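PDB 6KBH: cytochrome P450 monooxygenase from Rhodococcus sp. ECU0066, which probably acts as a self-sufficient cytochrome P450 monooxygenase, combining heme, FMN and a [2Fe-2S] cluster in one chain to pass electrons to the heme for oxygen insertion. Local coordinates for residues A[34-39]-A[69-74]; A[52-57]-A[356-361]; A[73-78]-A[99-104]; A[86-91]-A[330-335]; A[92-97]-A[340-345]. All coordinates share one frame; numbering follows the deposited sequence.

Interaction 1 of 5, residues A[34-39]-A[69-74]; sequences CPVSPR and YSPELG
V36 does most of the touching here, using its two methyl groups on two different partners, Y69 and P71. With CG1 anti to the backbone N (chi1 166°), the branches diverge: CG1 turns to the backbone oxygen of Y69 and the pyrrolidine ring of P71, CG2 to the edge of the tyrosine ring. V36 CG1 sits 4.0 Å from P71 CG and equally close to CD of the same ring. It also lies 3.9 Å from the backbone oxygen Y69 O. V36 CG2 approaches the aromatic ring at its edge, near the ring plane, 4.2 Å from Y69 CD2. A compact branched residue suits this place because one short side chain can serve both neighbours, while the rigid proline ring offers a carbon surface just where the chain turns away from the strand. The contact is small, and between side chains it is apolar. Beside it, S37 stands at the N-cap of the next helix, where S37 OG accepts a weak bond from R39 N at 3.3 Å. R39 in turn pairs with E64. V36 and P71 both also rest on A41, and the Y69 ring meets W76 with planes about 60° apart. The N-terminal segment ahead of helix 38-41 is thereby laid against the connection between antiparallel strands 67-69 and 76-78, beside the outer strand 67-69 of the five-stranded P450 sheet.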
# COMPACT_ATOMS: atom_id res chain seq x y z
N CYS A 34 4.10 -34.92 24.35
CA CYS A 34 3.35 -35.48 23.24
C CYS A 34 4.30 -36.07 22.20
O CYS A 34 5.42 -35.58 22.03
CB CYS A 34 2.48 -34.41 22.59
SG CYS A 34 1.12 -33.82 23.63
N PRO A 35 3.87 -37.12 21.50
CA PRO A 35 4.69 -37.64 20.40
C PRO A 35 4.84 -36.60 19.29
O PRO A 35 4.08 -35.64 19.19
CB PRO A 35 3.89 -38.86 19.91
CG PRO A 35 3.03 -39.24 21.07
CD PRO A 35 2.69 -37.95 21.76
N VAL A 36 5.85 -36.82 18.45
CA VAL A 36 6.18 -35.92 17.35
C VAL A 36 6.04 -36.68 16.04
O VAL A 36 6.50 -37.82 15.91
CB VAL A 36 7.60 -35.34 17.51
CG1 VAL A 36 8.06 -34.68 16.22
CG2 VAL A 36 7.64 -34.35 18.67
N SER A 37 5.40 -36.04 15.06
CA SER A 37 5.11 -36.66 13.78
C SER A 37 6.39 -36.92 12.99
O SER A 37 7.41 -36.26 13.21
CB SER A 37 4.16 -35.77 12.98
OG SER A 37 4.09 -36.16 11.62
N PRO A 38 6.36 -37.89 12.07
CA PRO A 38 7.48 -38.04 11.12
C PRO A 38 7.81 -36.76 10.37
O PRO A 38 8.96 -36.32 10.38
CB PRO A 38 6.97 -39.13 10.17
CG PRO A 38 6.02 -39.93 10.99
CD PRO A 38 5.37 -38.97 11.94
N ARG A 39 6.81 -36.16 9.71
CA ARG A 39 7.06 -34.95 8.94
C ARG A 39 7.54 -33.81 9.83
O ARG A 39 8.37 -33.00 9.41
CB ARG A 39 5.79 -34.55 8.18
CG ARG A 39 5.34 -35.58 7.16
CD ARG A 39 3.96 -35.28 6.60
NE ARG A 39 2.92 -35.43 7.61
CZ ARG A 39 1.62 -35.26 7.38
NH1 ARG A 39 1.20 -34.93 6.17
NH2 ARG A 39 0.74 -35.41 8.36
N TYR A 69 6.05 -29.28 16.88
CA TYR A 69 7.36 -29.15 17.48
C TYR A 69 8.41 -29.74 16.55
O TYR A 69 8.20 -30.81 15.97
CB TYR A 69 7.41 -29.84 18.84
CG TYR A 69 8.76 -29.71 19.50
CD1 TYR A 69 9.19 -28.48 19.99
CD2 TYR A 69 9.61 -30.80 19.62
CE1 TYR A 69 10.43 -28.35 20.59
CE2 TYR A 69 10.85 -30.68 20.21
CZ TYR A 69 11.25 -29.45 20.70
OH TYR A 69 12.49 -29.31 21.29
N SER A 70 9.53 -29.04 16.41
CA SER A 70 10.61 -29.46 15.54
C SER A 70 11.76 -29.97 16.40
O SER A 70 12.24 -29.23 17.26
CB SER A 70 11.07 -28.31 14.65
OG SER A 70 12.27 -28.62 13.98
N PRO A 71 12.18 -31.23 16.26
CA PRO A 71 13.36 -31.68 17.02
C PRO A 71 14.68 -31.11 16.51
O PRO A 71 15.56 -30.82 17.33
CB PRO A 71 13.31 -33.20 16.87
CG PRO A 71 11.85 -33.49 16.71
CD PRO A 71 11.33 -32.37 15.86
N GLU A 72 14.85 -30.93 15.20
CA GLU A 72 16.12 -30.44 14.67
C GLU A 72 16.47 -29.08 15.26
O GLU A 72 17.54 -28.91 15.86
CB GLU A 72 16.07 -30.37 13.13
CG GLU A 72 17.37 -29.92 12.46
CD GLU A 72 18.56 -30.84 12.72
OE1 GLU A 72 18.36 -32.01 13.11
OE2 GLU A 72 19.71 -30.40 12.51
N LEU A 73 15.59 -28.11 15.09
CA LEU A 73 15.72 -26.82 15.75
C LEU A 73 14.95 -26.86 17.08
O LEU A 73 14.27 -27.84 17.38
CB LEU A 73 15.23 -25.72 14.81
CG LEU A 73 15.06 -24.26 15.22
CD1 LEU A 73 15.78 -23.37 14.24
CD2 LEU A 73 13.60 -23.95 15.21
N GLY A 74 15.08 -25.82 17.88
CA GLY A 74 14.47 -25.90 19.19
C GLY A 74 13.07 -25.32 19.33
O GLY A 74 12.59 -25.19 20.46

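Interaction 2 of 5, residues A[52-57]-A[356-361]; sequences VDPAAS and VNSSAN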
# COMPACT_ATOMS: atom_id res chain seq x y z
N VAL A 52 15.23 -24.73 -0.54
CA VAL A 52 14.92 -24.58 -1.96
C VAL A 52 13.68 -23.71 -2.17
O VAL A 52 13.68 -22.80 -3.00
CB VAL A 52 14.79 -25.96 -2.64
CG1 VAL A 52 16.03 -26.81 -2.38
CG2 VAL A 52 13.55 -26.69 -2.18
N ASP A 53 12.62 -23.94 -1.39
CA ASP A 53 11.34 -23.24 -1.46
C ASP A 53 10.66 -23.48 -0.12
O ASP A 53 10.00 -24.51 0.06
CB ASP A 53 10.50 -23.75 -2.65
CG ASP A 53 9.08 -23.14 -2.72
OD1 ASP A 53 8.47 -22.78 -1.69
OD2 ASP A 53 8.59 -23.00 -3.87
N PRO A 54 10.85 -22.59 0.87
CA PRO A 54 10.21 -22.81 2.18
C PRO A 54 8.70 -22.95 2.09
O PRO A 54 8.15 -23.85 2.73
CB PRO A 54 10.63 -21.56 2.98
CG PRO A 54 11.00 -20.53 1.95
CD PRO A 54 11.62 -21.33 0.83
N ALA A 55 8.02 -22.10 1.32
CA ALA A 55 6.56 -22.15 1.24
C ALA A 55 6.08 -23.54 0.83
O ALA A 55 5.25 -24.15 1.51
CB ALA A 55 6.05 -21.09 0.27
N ALA A 56 6.59 -24.05 -0.29
CA ALA A 56 6.20 -25.38 -0.75
C ALA A 56 6.60 -26.46 0.24
O ALA A 56 5.89 -27.45 0.40
CB ALA A 56 6.80 -25.66 -2.12
N SER A 57 7.74 -26.28 0.92
CA SER A 57 8.24 -27.30 1.83
C SER A 57 7.33 -27.52 3.03
O SER A 57 7.46 -28.55 3.71
CB SER A 57 9.64 -26.94 2.31
OG SER A 57 9.60 -26.10 3.44
N VAL A 356 6.25 -18.90 10.24
CA VAL A 356 6.79 -18.93 8.88
C VAL A 356 5.98 -17.95 8.05
O VAL A 356 4.92 -18.29 7.51
CB VAL A 356 6.79 -20.35 8.30
CG1 VAL A 356 7.50 -20.37 6.96
CG2 VAL A 356 7.45 -21.32 9.27
N ASN A 357 6.48 -16.71 7.96
CA ASN A 357 5.86 -15.71 7.10
C ASN A 357 5.73 -16.21 5.67
O ASN A 357 4.73 -15.95 4.99
CB ASN A 357 6.68 -14.42 7.11
CG ASN A 357 7.02 -13.95 8.51
OD1 ASN A 357 7.82 -14.57 9.21
ND2 ASN A 357 6.45 -12.82 8.92
N SER A 358 6.75 -16.94 5.19
CA SER A 358 6.73 -17.42 3.82
C SER A 358 5.59 -18.41 3.60
O SER A 358 4.96 -18.41 2.54
CB SER A 358 8.07 -18.06 3.47
OG SER A 358 8.15 -18.34 2.08
N SER A 359 5.33 -19.26 4.59
CA SER A 359 4.20 -20.18 4.47
C SER A 359 2.88 -19.42 4.58
O SER A 359 1.93 -19.70 3.84
CB SER A 359 4.29 -21.26 5.54
OG SER A 359 3.11 -22.05 5.57
N ALA A 360 2.81 -18.46 5.50
CA ALA A 360 1.60 -17.65 5.67
C ALA A 360 1.20 -16.97 4.37
O ALA A 360 0.04 -17.04 3.95
CB ALA A 360 1.82 -16.62 6.77
N ASN A 361 2.17 -16.32 3.70
CA ASN A 361 1.90 -15.70 2.42
C ASN A 361 1.39 -16.69 1.38
O ASN A 361 0.86 -16.27 0.35
CB ASN A 361 3.16 -15.02 1.89
CG ASN A 361 3.65 -13.90 2.80
OD1 ASN A 361 2.88 -13.36 3.59
ND2 ASN A 361 4.92 -13.56 2.68
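Two short helices of the P450 domain meet where P54 and A55, in the short, weakly bonded helix of about residues 54-57, pack on S358 of helix 357-360, the short helix after strand 352-355 that corresponds to K' of the family. P54 CG lies 3.6 Å from S358 OG, a contact of ring carbon with hydroxyl. A55 CB rests 3.7 Å from the backbone oxygen S358 O and 3.9 Å from S358 OG. Such small side chains let the backbones come close, with A55 CA only 4.5 Å from S359 CA. The serine hydroxyl is carried anti to its backbone N (chi1 -171°), which points it at CG of P54. D53 caps the first helix: D53 OD1 receives A56 N at 2.7 Å in a nearly straight bond, the donor standing above the carboxylate plane. P54 fits the first turn, where its missing N-H costs no helical bond, and S57 OG donates to P54 O at 2.8 Å. S359 OG is engaged by R62 and by the backbone oxygen of T79, and R62 also reaches A55 O. Helix 357-360 is thus flanked by helix 54-57 and helix 81-89, while N361 O receives R324 of helix 315-325.

Interaction 3 of 5, residues A[73-78]-A[99-104]; sequences LGYWVV and ALEKIT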
# COMPACT_ATOMS: atom_id res chain seq x y z
N LEU A 73 15.59 -28.11 15.09
CA LEU A 73 15.72 -26.82 15.75
C LEU A 73 14.95 -26.86 17.08
O LEU A 73 14.27 -27.84 17.38
CB LEU A 73 15.23 -25.72 14.81
CG LEU A 73 15.06 -24.26 15.22
CD1 LEU A 73 15.78 -23.37 14.24
CD2 LEU A 73 13.60 -23.95 15.21
N GLY A 74 15.08 -25.82 17.88
CA GLY A 74 14.47 -25.90 19.19
C GLY A 74 13.07 -25.32 19.33
O GLY A 74 12.59 -25.19 20.46
N TYR A 75 12.40 -24.99 18.23
CA TYR A 75 11.18 -24.19 18.30
C TYR A 75 9.95 -24.99 17.89
O TYR A 75 10.03 -26.05 17.26
CB TYR A 75 11.26 -22.95 17.40
CG TYR A 75 12.33 -21.93 17.70
CD1 TYR A 75 13.42 -22.22 18.53
CD2 TYR A 75 12.26 -20.66 17.15
CE1 TYR A 75 14.39 -21.28 18.79
CE2 TYR A 75 13.22 -19.72 17.42
CZ TYR A 75 14.29 -20.02 18.23
OH TYR A 75 15.24 -19.07 18.48
N TRP A 76 8.80 -24.43 18.24
CA TRP A 76 7.52 -24.82 17.67
C TRP A 76 7.29 -24.02 16.40
O TRP A 76 7.58 -22.83 16.34
CB TRP A 76 6.40 -24.57 18.68
CG TRP A 76 6.63 -25.27 19.98
CD1 TRP A 76 7.56 -24.95 20.93
CD2 TRP A 76 5.93 -26.41 20.48
NE1 TRP A 76 7.49 -25.82 21.99
CE2 TRP A 76 6.49 -26.73 21.74
CE3 TRP A 76 4.89 -27.20 19.99
CZ2 TRP A 76 6.04 -27.80 22.51
CZ3 TRP A 76 4.44 -28.26 20.75
CH2 TRP A 76 5.02 -28.55 22.00
N VAL A 77 6.77 -24.69 15.37
CA VAL A 77 6.63 -24.11 14.04
C VAL A 77 5.16 -23.80 13.79
O VAL A 77 4.29 -24.64 14.04
CB VAL A 77 7.18 -25.05 12.95
CG1 VAL A 77 7.17 -24.36 11.60
CG2 VAL A 77 8.58 -25.50 13.31
N VAL A 78 4.89 -22.60 13.29
CA VAL A 78 3.54 -22.12 13.03
C VAL A 78 3.46 -21.74 11.56
O VAL A 78 4.29 -20.98 11.06
CB VAL A 78 3.16 -20.94 13.93
CG1 VAL A 78 1.73 -20.48 13.65
CG2 VAL A 78 3.31 -21.34 15.39
N ALA A 99 13.88 -12.02 19.09
CA ALA A 99 13.77 -11.69 17.67
C ALA A 99 15.11 -11.80 16.95
O ALA A 99 15.17 -12.25 15.80
CB ALA A 99 13.18 -10.29 17.50
N LEU A 100 16.20 -11.37 17.59
CA LEU A 100 17.54 -11.52 17.02
C LEU A 100 18.44 -12.38 17.90
O LEU A 100 19.67 -12.27 17.83
CB LEU A 100 18.19 -10.16 16.74
CG LEU A 100 17.49 -9.18 15.79
CD1 LEU A 100 17.20 -7.86 16.45
CD2 LEU A 100 18.31 -8.93 14.53
N GLU A 101 17.85 -13.24 18.72
CA GLU A 101 18.63 -14.25 19.44
C GLU A 101 19.36 -15.14 18.44
O GLU A 101 18.76 -15.64 17.49
CB GLU A 101 17.73 -15.09 20.34
CG GLU A 101 18.41 -15.66 21.57
CD GLU A 101 17.66 -16.86 22.15
OE1 GLU A 101 17.16 -17.69 21.36
OE2 GLU A 101 17.55 -16.95 23.39
N LYS A 102 20.65 -15.32 18.65
CA LYS A 102 21.44 -16.11 17.71
C LYS A 102 21.19 -17.59 17.94
O LYS A 102 21.12 -18.06 19.08
CB LYS A 102 22.93 -15.76 17.85
CG LYS A 102 23.25 -14.34 17.35
CD LYS A 102 24.40 -13.70 18.11
CE LYS A 102 24.10 -12.25 18.51
NZ LYS A 102 23.76 -12.12 19.97
N ILE A 103 21.01 -18.32 16.83
CA ILE A 103 20.63 -19.73 16.91
C ILE A 103 21.68 -20.51 17.70
O ILE A 103 21.39 -21.14 18.72
CB ILE A 103 20.42 -20.32 15.51
CG1 ILE A 103 19.21 -19.68 14.83
CG2 ILE A 103 20.25 -21.83 15.57
CD1 ILE A 103 17.89 -19.95 15.53
N THR A 104 22.93 -20.47 17.23
CA THR A 104 23.99 -21.03 18.06
C THR A 104 24.64 -19.92 18.88
O THR A 104 24.89 -18.82 18.36
CB THR A 104 25.04 -21.72 17.21
OG1 THR A 104 25.59 -20.79 16.27
CG2 THR A 104 24.43 -22.90 16.45
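The hydroxyl of Y75 is the meeting point: Y75 OH hydrogen-bonds R333 NH1, with E101 and I103 closing round it from the other segment. E101 OE1 stands 3.7 Å from Y75 OH, too long for a hydrogen bond; that oxygen forms a salt bridge with K352. Ring and carboxylate planes lie 54° apart. On the apolar side, I103 CD1 comes within 4.1 Å of Y75 OH and 4.2 Å of L73 CD1, so the isoleucine tip fills the angle between leucine and phenol. It arrives there because CG1 is anti to the carbonyl carbon (chi1 -67°) and the chain bends again at chi2. Tyrosine is long enough to carry a hydroxyl from the start of the 76-78 region to an arginine, glutamate answers a lysine, and L73 and I103 supply an apolar flank. R333 ties the loop further, NH1 also bonding E101 O and NH2 bonding A99 O, which probably spreads its positive charge over several oxygens. The loop between strand 94-95 and helix 108-116, the start of the B-C region in P450s, is thus fastened across the lead-in to strand 76-78, close to strands 352-355 and 332-336.

Interaction 4 of 5, residues A[86-91]-A[330-335]; sequences AVFRGN and AAWRRL. With HEM (protoporphyrin IX containing Fe), chain C.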
# COMPACT_ATOMS: atom_id res chain seq x y z
N ALA A 86 -2.03 -13.94 14.16
CA ALA A 86 -2.50 -13.90 15.54
C ALA A 86 -1.33 -13.84 16.53
O ALA A 86 -1.46 -13.25 17.60
CB ALA A 86 -3.38 -15.12 15.84
N VAL A 87 -0.20 -14.45 16.19
CA VAL A 87 0.96 -14.36 17.06
C VAL A 87 1.51 -12.94 17.08
O VAL A 87 1.92 -12.43 18.12
CB VAL A 87 2.04 -15.38 16.64
CG1 VAL A 87 3.30 -15.21 17.46
CG2 VAL A 87 1.50 -16.79 16.78
N PHE A 88 1.50 -12.28 15.92
CA PHE A 88 2.02 -10.92 15.84
C PHE A 88 1.19 -9.95 16.67
O PHE A 88 1.75 -9.04 17.31
CB PHE A 88 2.07 -10.46 14.38
CG PHE A 88 3.33 -10.86 13.66
CD1 PHE A 88 4.56 -10.39 14.09
CD2 PHE A 88 3.28 -11.69 12.55
CE1 PHE A 88 5.72 -10.75 13.44
CE2 PHE A 88 4.44 -12.05 11.89
CZ PHE A 88 5.67 -11.58 12.34
N ARG A 89 -0.13 -10.12 16.69
CA ARG A 89 -0.98 -9.15 17.38
C ARG A 89 -0.93 -9.32 18.90
O ARG A 89 -0.97 -8.32 19.63
CB ARG A 89 -2.43 -9.27 16.89
CG ARG A 89 -3.49 -8.94 17.93
CD ARG A 89 -4.88 -8.93 17.31
NE ARG A 89 -5.32 -10.28 16.98
CZ ARG A 89 -5.55 -10.71 15.74
NH1 ARG A 89 -5.40 -9.88 14.72
NH2 ARG A 89 -5.95 -11.96 15.53
N GLY A 90 -0.84 -10.55 19.39
CA GLY A 90 -0.77 -10.78 20.82
C GLY A 90 0.62 -10.55 21.37
O GLY A 90 1.31 -11.51 21.74
N ASN A 91 1.06 -9.29 21.42
CA ASN A 91 2.43 -8.99 21.81
C ASN A 91 2.65 -9.10 23.32
O ASN A 91 3.80 -8.96 23.76
CB ASN A 91 2.83 -7.59 21.33
CG ASN A 91 1.96 -6.50 21.91
OD1 ASN A 91 0.79 -6.71 22.22
ND2 ASN A 91 2.55 -5.31 22.07
N ALA A 330 11.77 -15.50 5.49
CA ALA A 330 11.13 -16.81 5.40
C ALA A 330 10.36 -17.13 6.67
O ALA A 330 9.31 -17.78 6.61
CB ALA A 330 12.17 -17.89 5.12
N ALA A 331 10.85 -16.67 7.82
CA ALA A 331 10.20 -16.94 9.09
C ALA A 331 10.68 -15.91 10.10
O ALA A 331 11.70 -15.26 9.91
CB ALA A 331 10.49 -18.36 9.58
N TRP A 332 9.91 -15.77 11.18
CA TRP A 332 10.25 -14.86 12.26
C TRP A 332 10.01 -15.58 13.58
O TRP A 332 9.58 -16.74 13.61
CB TRP A 332 9.44 -13.56 12.16
CG TRP A 332 10.13 -12.39 12.79
CD1 TRP A 332 9.67 -11.62 13.82
CD2 TRP A 332 11.41 -11.86 12.43
NE1 TRP A 332 10.58 -10.64 14.12
CE2 TRP A 332 11.66 -10.77 13.28
CE3 TRP A 332 12.37 -12.20 11.47
CZ2 TRP A 332 12.83 -10.01 13.21
CZ3 TRP A 332 13.54 -11.45 11.40
CH2 TRP A 332 13.76 -10.37 12.26
N ARG A 333 10.29 -14.90 14.69
CA ARG A 333 10.39 -15.58 15.97
C ARG A 333 9.71 -14.79 17.07
O ARG A 333 9.80 -13.56 17.12
CB ARG A 333 11.86 -15.84 16.34
CG ARG A 333 12.56 -16.77 15.36
CD ARG A 333 14.00 -17.02 15.74
NE ARG A 333 14.83 -15.84 15.61
CZ ARG A 333 16.06 -15.75 16.11
NH1 ARG A 333 16.58 -16.77 16.77
NH2 ARG A 333 16.76 -14.63 15.95
N ARG A 334 9.04 -15.52 17.97
CA ARG A 334 8.42 -14.95 19.15
C ARG A 334 8.64 -15.90 20.32
O ARG A 334 8.82 -17.11 20.14
CB ARG A 334 6.91 -14.71 18.95
CG ARG A 334 6.60 -13.51 18.06
CD ARG A 334 6.93 -12.20 18.77
NE ARG A 334 6.54 -11.03 17.98
CZ ARG A 334 7.35 -10.41 17.12
NH1 ARG A 334 8.59 -10.83 16.94
NH2 ARG A 334 6.92 -9.35 16.45
N LEU A 335 8.65 -15.34 21.53
CA LEU A 335 8.86 -16.10 22.76
C LEU A 335 7.54 -16.15 23.52
O LEU A 335 7.02 -15.12 23.94
CB LEU A 335 9.96 -15.46 23.61
CG LEU A 335 10.17 -16.00 25.02
CD1 LEU A 335 10.57 -17.47 24.99
CD2 LEU A 335 11.21 -15.17 25.76
CHA HEM C . 10.92 -4.80 12.15
CHB HEM C . 10.90 -7.18 7.71
CHC HEM C . 13.36 -3.08 5.44
CHD HEM C . 13.36 -0.75 9.86
C1A HEM C . 10.82 -5.65 10.96
C2A HEM C . 10.16 -6.92 11.26
C3A HEM C . 10.15 -7.58 10.02
C4A HEM C . 10.82 -6.63 9.09
CMA HEM C . 9.60 -8.94 9.73
CAA HEM C . 9.60 -7.42 12.55
CBA HEM C . 8.10 -7.39 12.64
CGA HEM C . 7.44 -7.64 13.95
O1A HEM C . 8.25 -8.17 14.74
O2A HEM C . 6.24 -7.24 13.90
C1B HEM C . 11.56 -6.33 6.67
C2B HEM C . 11.73 -6.72 5.19
C3B HEM C . 12.50 -5.43 4.49
C4B HEM C . 12.71 -4.43 5.61
CMB HEM C . 11.31 -7.99 4.54
CAB HEM C . 12.93 -5.28 3.07
CBB HEM C . 11.91 -5.51 2.00
C1C HEM C . 13.44 -2.26 6.68
C2C HEM C . 14.10 -1.01 6.38
C3C HEM C . 14.11 -0.35 7.59
C4C HEM C . 13.45 -1.27 8.50
CMC HEM C . 14.63 -0.54 5.07
CAC HEM C . 14.66 1.02 7.85
CBC HEM C . 15.92 1.20 8.62
C1D HEM C . 12.69 -1.76 10.70
C2D HEM C . 12.55 -1.30 12.12
C3D HEM C . 11.78 -2.57 12.85
C4D HEM C . 11.60 -3.56 11.73
CMD HEM C . 13.01 -0.01 12.71
CAD HEM C . 11.37 -2.68 14.27
CBD HEM C . 10.13 -1.94 14.64
CGD HEM C . 9.45 -2.34 15.90
O1D HEM C . 9.87 -3.48 16.22
O2D HEM C . 8.64 -1.45 16.27
NA HEM C . 11.24 -5.45 9.64
NB HEM C . 12.08 -4.94 6.91
NC HEM C . 13.04 -2.44 7.98
ND HEM C . 12.10 -3.12 10.33
FE HEM C . 12.23 -4.11 8.62
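R334 leaves strand 332-336 with its CB 3.9 Å from V87 CG1 on helix 81-89, and its CG follows at 3.8 Å from the same methyl. The valine and arginine run antiparallel alongside one another. A bend at chi2 (-70°) then turns the arginine toward the heme, CD passing the backbone oxygen F94 O. CZ lies 4.0 Å from F88 CE1, which stands over one face of the guanidinium, and the two planes are almost perpendicular (89°). This belongs to the propionate end of the P450 heme pocket, where helix 81-89 and the sheet strand meet; H133, R137 and H391 also hydrogen-bond the heme. Arginine's length and charge suit an anionic propionate. NH1 donates back to R333 O at 3.0 Å, helping to set the rotation of the group. NH2, at the edge of the F88 ring, donates almost straight to the heme propionate O1A, though the exact length of this very short bond is doubtful. W332 flanks the same propionate, offering one indole face to heme CMA, and its CD1 is 4.1 Å from F88 CE1.

Interaction 5 of 5, residues A[92-97]-A[340-345]; sequences ELFSPS and TTINGV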
# COMPACT_ATOMS: atom_id res chain seq x y z
N GLU A 92 1.61 -9.33 24.11
CA GLU A 92 1.79 -9.65 25.52
C GLU A 92 2.02 -11.13 25.74
O GLU A 92 2.74 -11.51 26.68
CB GLU A 92 0.57 -9.18 26.34
CG GLU A 92 -0.75 -9.84 25.95
CD GLU A 92 -1.91 -9.39 26.82
OE1 GLU A 92 -1.69 -8.56 27.73
OE2 GLU A 92 -3.04 -9.88 26.61
N LEU A 93 1.44 -11.98 24.89
CA LEU A 93 1.60 -13.42 24.99
C LEU A 93 2.83 -13.92 24.24
O LEU A 93 3.47 -14.88 24.67
CB LEU A 93 0.35 -14.12 24.45
CG LEU A 93 0.28 -15.64 24.55
CD1 LEU A 93 0.46 -16.07 25.99
CD2 LEU A 93 -1.06 -16.10 24.01
N PHE A 94 3.18 -13.27 23.13
CA PHE A 94 4.31 -13.68 22.29
C PHE A 94 5.28 -12.50 22.22
O PHE A 94 5.07 -11.55 21.46
CB PHE A 94 3.83 -14.11 20.91
CG PHE A 94 2.72 -15.13 20.95
CD1 PHE A 94 2.98 -16.42 21.38
CD2 PHE A 94 1.43 -14.79 20.58
CE1 PHE A 94 1.97 -17.37 21.42
CE2 PHE A 94 0.41 -15.73 20.62
CZ PHE A 94 0.68 -17.02 21.04
N SER A 95 6.36 -12.58 23.01
CA SER A 95 7.32 -11.51 23.17
C SER A 95 8.37 -11.55 22.06
O SER A 95 8.81 -12.63 21.65
CB SER A 95 8.02 -11.60 24.52
OG SER A 95 9.15 -10.76 24.57
N PRO A 96 8.79 -10.38 21.55
CA PRO A 96 9.88 -10.36 20.56
C PRO A 96 11.26 -10.40 21.21
O PRO A 96 12.25 -10.05 20.58
CB PRO A 96 9.65 -9.03 19.83
CG PRO A 96 9.04 -8.15 20.87
CD PRO A 96 8.19 -9.05 21.74
N SER A 97 11.31 -10.82 22.48
CA SER A 97 12.58 -10.92 23.20
C SER A 97 13.64 -11.65 22.39
O SER A 97 14.82 -11.27 22.40
CB SER A 97 12.37 -11.65 24.54
OG SER A 97 11.45 -10.96 25.36
N THR A 340 -0.29 -21.48 26.58
CA THR A 340 -1.37 -21.22 25.65
C THR A 340 -1.63 -22.47 24.82
O THR A 340 -0.91 -23.47 24.91
CB THR A 340 -1.03 -20.04 24.72
OG1 THR A 340 -0.30 -19.05 25.46
CG2 THR A 340 -2.30 -19.39 24.16
N THR A 341 -2.70 -22.41 24.03
CA THR A 341 -2.93 -23.36 22.96
C THR A 341 -2.96 -22.58 21.65
O THR A 341 -3.55 -21.50 21.57
CB THR A 341 -4.24 -24.12 23.14
OG1 THR A 341 -5.34 -23.34 22.65
CG2 THR A 341 -4.47 -24.43 24.62
N ILE A 342 -2.30 -23.12 20.63
CA ILE A 342 -2.25 -22.51 19.31
C ILE A 342 -2.83 -23.52 18.34
O ILE A 342 -2.19 -24.53 18.02
CB ILE A 342 -0.83 -22.09 18.90
CG1 ILE A 342 -0.41 -20.81 19.61
CG2 ILE A 342 -0.76 -21.79 17.42
CD1 ILE A 342 1.08 -20.65 19.70
N ASN A 343 -4.06 -23.27 17.89
CA ASN A 343 -4.76 -24.14 16.95
C ASN A 343 -4.76 -25.59 17.43
O ASN A 343 -4.35 -26.51 16.71
CB ASN A 343 -4.15 -24.01 15.55
CG ASN A 343 -5.11 -24.43 14.45
OD1 ASN A 343 -6.10 -25.12 14.70
ND2 ASN A 343 -4.81 -24.02 13.22
N GLY A 344 -5.21 -25.79 18.67
CA GLY A 344 -5.36 -27.10 19.24
C GLY A 344 -4.13 -27.68 19.90
O GLY A 344 -4.26 -28.56 20.75
N VAL A 345 -2.94 -27.21 19.54
CA VAL A 345 -1.70 -27.73 20.10
C VAL A 345 -1.32 -26.91 21.33
O VAL A 345 -1.23 -25.67 21.26
CB VAL A 345 -0.57 -27.70 19.06
CG1 VAL A 345 0.71 -28.27 19.64
CG2 VAL A 345 -0.99 -28.46 17.80
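L93 and F94 meet T340 and I342 of a beta hairpin with a two-residue loop, N343-G344; its strands 340-342 and 345-347 are joined by a type I' turn, and it lies beside the main P450 sheet. The apolar contacts come first. F94 CE1 is 3.8 Å from I342 CD1 and F94 CZ is 3.9 Å from the same methyl, the phenylalanine and isoleucine pointing at one another across the gap. Isoleucine suits the place by reaching the CE1-CZ side of the ring with a slender methyl end. L93 backs that ring: its CG lies 3.8 Å above the plane, over the centre. The leucine and threonine ends meet head-on, with L93 CD2 3.5 Å from T340 CG2. The leucine chain is able to do so because CG stands anti to the backbone N (chi1 -176°).

Polar groups act round the contact as well. Both OG1 and CG2 of T340 face the L93 methyls, and threonine suits this because OG1 is also bonded to A338 O; T337 OG1 is bonded to both E92 O and L93 O. The turn is closed by I342 N to V345 O and by V345 N to I342 O. N343 and G344 both have positive phi, which asparagine tolerates; the backbone angles of G344 by themselves call for glycine. N343 ND2 in turn donates to D83 OD2 on helix 81-89.

Overall arrangement
All five contacts gather round the same five-stranded sheet and its flanking helices. Interactions 2 and 4 are buried; interactions 1, 3 and 5 lie nearer the surface. Interactions 4 and 5 are closest, with centres about 8 Å apart, and strands 332-336 and 94-95 are joined there by L335 N to S95 O. R333 and R334 divide the chemistry: one serves the loop of interaction 3, the other the heme in interaction 4. Interaction 1 shares L73 and G74 with interaction 3, and there the chemistry shifts from apolar side-chain contact to contact flanked by charged groups. Interaction 2 meets interaction 4 through S358 N and A330 O, its own contact being small side chains between close helices.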